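Local atomic coordinates of possible translation initiation inhibitor (Rhodopseudomonas palustris, PDB entry 3LME), a protein that is of unknown function but belongs to the YjgF-like superfamily of small alpha/beta proteins and assembles here as a trimer. Residues A[57-62]-A[120-125]; A[96-99]-A[103-106]. The protein carries 1 engineered substitution. All coordinates share one frame; numbering follows the deposited sequence.

Contact 1: A[57-62]-A[120-125]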
loop_
_atom_site.group_PDB
_atom_site.type_symbol
_atom_site.label_atom_id
_atom_site.label_comp_id
_atom_site.label_asym_id
_atom_site.label_seq_id
_atom_site.Cartn_x
_atom_site.Cartn_y
_atom_site.Cartn_z
ATOM N N ASP A 57 17.571 6.893 2.284
ATOM C CA ASP A 57 17.949 7.984 3.169
ATOM C C ASP A 57 16.847 9.070 3.222
ATOM O O ASP A 57 16.484 9.537 4.314
ATOM C CB ASP A 57 19.282 8.601 2.746
ATOM C CG ASP A 57 20.501 7.664 2.955
ATOM O OD1 ASP A 57 20.445 6.641 3.692
ATOM O OD2 ASP A 57 21.561 7.989 2.373
ATOM N N ASN A 58 16.301 9.486 2.078
ATOM C CA ASN A 58 15.235 10.458 2.142
ATOM C C ASN A 58 14.077 9.966 3.007
ATOM O O ASN A 58 13.545 10.732 3.816
ATOM C CB ASN A 58 14.693 10.799 0.763
ATOM C CG ASN A 58 15.596 11.699 -0.026
ATOM O OD1 ASN A 58 15.522 11.741 -1.242
ATOM N ND2 ASN A 58 16.438 12.432 0.648
ATOM N N MET A 59 13.670 8.705 2.808
ATOM C CA MET A 59 12.520 8.112 3.508
ATOM C C MET A 59 12.858 8.133 4.999
ATOM O O MET A 59 12.035 8.610 5.813
ATOM C CB MET A 59 12.201 6.675 3.001
ATOM C CG MET A 59 11.020 5.947 3.697
ATOM S SD MET A 59 10.836 4.139 3.507
ATOM C CE MET A 59 12.395 3.500 4.126
ATOM N N LEU A 60 14.070 7.662 5.347
ATOM C CA LEU A 60 14.477 7.515 6.763
ATOM C C LEU A 60 14.586 8.847 7.507
ATOM O O LEU A 60 14.330 8.907 8.701
ATOM C CB LEU A 60 15.752 6.671 6.920
ATOM C CG LEU A 60 15.509 5.177 6.652
ATOM C CD1 LEU A 60 16.791 4.428 6.426
ATOM C CD2 LEU A 60 14.615 4.467 7.738
ATOM N N ALA A 61 14.941 9.901 6.778
ATOM C CA ALA A 61 14.980 11.252 7.307
ATOM C C ALA A 61 13.574 11.746 7.647
ATOM O O ALA A 61 13.331 12.304 8.711
ATOM C CB ALA A 61 15.654 12.188 6.325
ATOM N N ALA A 62 12.642 11.558 6.738
ATOM C CA ALA A 62 11.283 11.930 7.040
ATOM C C ALA A 62 10.877 11.155 8.294
ATOM O O ALA A 62 10.318 11.739 9.223
ATOM C CB ALA A 62 10.372 11.637 5.872
ATOM N N ALA A 120 12.862 4.048 -9.085
ATOM C CA ALA A 120 12.399 3.435 -7.852
ATOM C C ALA A 120 11.738 4.465 -6.963
ATOM O O ALA A 120 12.221 5.592 -6.836
ATOM C CB ALA A 120 13.544 2.759 -7.114
ATOM N N GLU A 121 10.632 4.072 -6.350
ATOM C CA GLU A 121 9.967 4.907 -5.378
ATOM C C GLU A 121 9.558 3.988 -4.231
ATOM O O GLU A 121 9.302 2.805 -4.461
ATOM C CB GLU A 121 8.759 5.552 -6.029
ATOM C CG GLU A 121 8.050 6.584 -5.187
ATOM C CD GLU A 121 7.121 7.445 -6.018
ATOM O OE1 GLU A 121 6.292 8.164 -5.432
ATOM O OE2 GLU A 121 7.219 7.413 -7.269
ATOM N N ILE A 122 9.528 4.509 -3.003
ATOM C CA ILE A 122 9.278 3.652 -1.849
ATOM C C ILE A 122 8.244 4.234 -0.920
ATOM O O ILE A 122 8.184 5.426 -0.775
ATOM C CB ILE A 122 10.598 3.267 -1.081
ATOM C CG1 ILE A 122 10.320 2.262 0.049
ATOM C CG2 ILE A 122 11.295 4.492 -0.476
ATOM C CD1 ILE A 122 11.541 1.502 0.516
ATOM N N ASP A 123 7.427 3.370 -0.323
ATOM C CA ASP A 123 6.443 3.731 0.710
ATOM C C ASP A 123 6.785 3.086 2.040
ATOM O O ASP A 123 6.884 1.865 2.124
ATOM C CB ASP A 123 5.062 3.233 0.336
ATOM C CG ASP A 123 4.429 4.052 -0.734
ATOM O OD1 ASP A 123 5.033 5.090 -1.112
ATOM O OD2 ASP A 123 3.325 3.654 -1.193
ATOM N N GLY A 124 6.938 3.898 3.078
ATOM C CA GLY A 124 7.379 3.404 4.356
ATOM C C GLY A 124 6.356 3.744 5.385
ATOM O O GLY A 124 5.823 4.850 5.373
ATOM N N THR A 125 6.086 2.780 6.264
ATOM C CA THR A 125 5.173 2.914 7.408
ATOM C C THR A 125 5.889 2.429 8.672
ATOM O O THR A 125 6.483 1.359 8.686
ATOM C CB THR A 125 3.898 2.103 7.161
ATOM O OG1 THR A 125 3.386 2.462 5.881
ATOM C CG2 THR A 125 2.842 2.366 8.225
#
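The backbone of Gly124 is hydrogen-bonded to Ile31 of the neighbouring strand 28-35, and this fixed piece of sheet is where Met59 lands, its SD 3.6 Å from Gly124 CA. The pair belongs to the layered alpha/beta fold of the YjgF-like superfamily, in which helix 48-64 lies against the central sheet. Segment 57-62 runs along segment 120-125 in nearly the same direction, 26° apart, with their axes 9.4 Å apart at closest approach. No hydrogen bond links the two, and a single helix side chain does the touching. Met59 is extended through chi1 (179°, CG anti to the backbone N) and chi2, which carries the sulfur to the strand, and only the terminal CE bends away at chi3 (58°). With no side chain on Gly124, SD can approach the main chain itself. Leu76 and Met34 from the flanking strands also touch Met59, while Met55 and Phe56 of the same helix meet Ile122. Asp123 points to the other side of the sheet, packing on Thr107 of the second subunit, so the strand lies between helix and trimer interface. Beside Gly124, Ile122 turns its branches to the thioether, with CG1, CG2 and CD1 each 4.0 Å from Met59 SD.

Contact 2: A[96-99]-A[103-106]; sequences DIWG and YPPR
Trp98 and Pro104 form the buried, packed half of this contact, where helix 83-98 ends and the chain turns toward strand 106-110 to complete a beta-alpha-beta crossover from the parallel strand 73-80. The proline lies over one face of the indole in a CH-pi contact: Pro104 CD sits 4.1 Å from the centroid of the five-membered ring, 17° off its normal. Pro104 CG reaches further along, 3.8 Å from Trp98 CZ2, and Ile97 CG2 lies against the opposite face, offset toward the rim. The indole is thus held between two aliphatic groups, while its NE1 is tied down by a hydrogen bond to Lys70 O. Pro104 in turn rests on Ala73 and Leu76 of strand 73-80, which continues the buried side into the sheet.

The other half lies nearer solvent. Gly99, exposed and with positive phi, is where the chain leaves the helix. Tyr103 closes the turn across it: CG stands anti to the carbonyl carbon (chi1 -56°), and the ring extends back past Trp98, whose CB meets Tyr103 CD1 at 3.6 Å. Tyr103 also packs on Trp19 of the third subunit. At the far end of the ring, Tyr103 OH donates to Gly99 O over 2.6 Å, arriving in the carbonyl plane on a lone pair.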
loop_
_atom_site.group_PDB
_atom_site.type_symbol
_atom_site.label_atom_id
_atom_site.label_comp_id
_atom_site.label_asym_id
_atom_site.label_seq_id
_atom_site.Cartn_x
_atom_site.Cartn_y
_atom_site.Cartn_z
ATOM N N ASP A 96 23.255 -2.761 3.565
ATOM C CA ASP A 96 24.090 -1.675 4.027
ATOM C C ASP A 96 23.475 -0.971 5.233
ATOM O O ASP A 96 24.185 -0.498 6.124
ATOM C CB ASP A 96 24.287 -0.650 2.916
ATOM C CG ASP A 96 25.354 -1.048 1.894
ATOM O OD1 ASP A 96 26.156 -2.018 2.122
ATOM O OD2 ASP A 96 25.368 -0.337 0.844
ATOM N N ILE A 97 22.149 -0.890 5.241
ATOM C CA ILE A 97 21.451 -0.078 6.212
ATOM C C ILE A 97 21.108 -0.914 7.430
ATOM O O ILE A 97 21.365 -0.503 8.558
ATOM C CB ILE A 97 20.205 0.623 5.581
ATOM C CG1 ILE A 97 20.679 1.667 4.557
ATOM C CG2 ILE A 97 19.311 1.252 6.645
ATOM C CD1 ILE A 97 19.584 2.466 3.915
ATOM N N TRP A 98 20.572 -2.100 7.192
ATOM C CA TRP A 98 20.030 -2.938 8.245
ATOM C C TRP A 98 21.045 -3.969 8.759
ATOM O O TRP A 98 20.776 -4.692 9.711
ATOM C CB TRP A 98 18.722 -3.613 7.764
ATOM C CG TRP A 98 17.494 -2.761 8.016
ATOM C CD1 TRP A 98 16.748 -2.743 9.154
ATOM C CD2 TRP A 98 16.887 -1.808 7.121
ATOM N NE1 TRP A 98 15.719 -1.840 9.031
ATOM C CE2 TRP A 98 15.785 -1.246 7.798
ATOM C CE3 TRP A 98 17.162 -1.384 5.814
ATOM C CZ2 TRP A 98 14.948 -0.271 7.208
ATOM C CZ3 TRP A 98 16.343 -0.409 5.232
ATOM C CH2 TRP A 98 15.253 0.143 5.933
ATOM N N GLY A 99 22.203 -4.039 8.127
ATOM C CA GLY A 99 23.189 -5.026 8.488
ATOM C C GLY A 99 22.644 -6.400 8.204
ATOM O O GLY A 99 22.087 -6.645 7.131
ATOM N N TYR A 103 15.038 -7.533 9.390
ATOM C CA TYR A 103 14.578 -6.703 8.297
ATOM C C TYR A 103 13.058 -6.462 8.313
ATOM O O TYR A 103 12.308 -7.334 8.726
ATOM C CB TYR A 103 14.956 -7.407 7.023
ATOM C CG TYR A 103 16.416 -7.725 6.885
ATOM C CD1 TYR A 103 17.335 -6.725 6.557
ATOM C CD2 TYR A 103 16.890 -9.043 7.034
ATOM C CE1 TYR A 103 18.692 -7.014 6.391
ATOM C CE2 TYR A 103 18.260 -9.343 6.867
ATOM C CZ TYR A 103 19.148 -8.313 6.539
ATOM O OH TYR A 103 20.492 -8.567 6.375
ATOM N N PRO A 104 12.582 -5.306 7.819
ATOM C CA PRO A 104 11.132 -5.070 7.819
ATOM C C PRO A 104 10.392 -5.904 6.772
ATOM O O PRO A 104 11.007 -6.345 5.798
ATOM C CB PRO A 104 11.002 -3.599 7.466
ATOM C CG PRO A 104 12.398 -3.102 7.268
ATOM C CD PRO A 104 13.304 -4.264 7.089
ATOM N N PRO A 105 9.080 -6.137 6.972
ATOM C CA PRO A 105 8.260 -6.756 5.950
ATOM C C PRO A 105 8.264 -5.869 4.705
ATOM O O PRO A 105 8.247 -4.648 4.812
ATOM C CB PRO A 105 6.864 -6.756 6.571
ATOM C CG PRO A 105 7.089 -6.593 8.013
ATOM C CD PRO A 105 8.272 -5.717 8.129
ATOM N N ARG A 106 8.254 -6.482 3.527
ATOM C CA ARG A 106 8.610 -5.762 2.332
ATOM C C ARG A 106 7.894 -6.334 1.134
ATOM O O ARG A 106 7.721 -7.529 1.038
ATOM C CB ARG A 106 10.127 -5.889 2.128
ATOM C CG ARG A 106 10.625 -5.468 0.782
ATOM C CD ARG A 106 12.098 -5.731 0.627
ATOM N NE ARG A 106 12.403 -6.965 -0.072
ATOM C CZ ARG A 106 13.593 -7.219 -0.595
ATOM N NH1 ARG A 106 13.829 -8.369 -1.215
ATOM N NH2 ARG A 106 14.558 -6.308 -0.495
#

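In the fold
Contact 1 lies at the centre of the chain and contact 2 about 12 Å from it; the centres of the two contacts are 13 Å apart. What joins them is the packing of the two helices: Leu60 CD1, from the helix of contact 1, meets Ile97 CG2 at 4.1 Å, and this same methyl backs the indole in contact 2. Strand 73-80 is the second bridge, since Leu76 touches both Met59 and Pro104. The trimer partners differ: segment 120-125 faces the second subunit, segment 103-106 the third. A sulfate ion, probably from the crystallisation liquor, is bound by Arg106 NH1 at the end of contact 2.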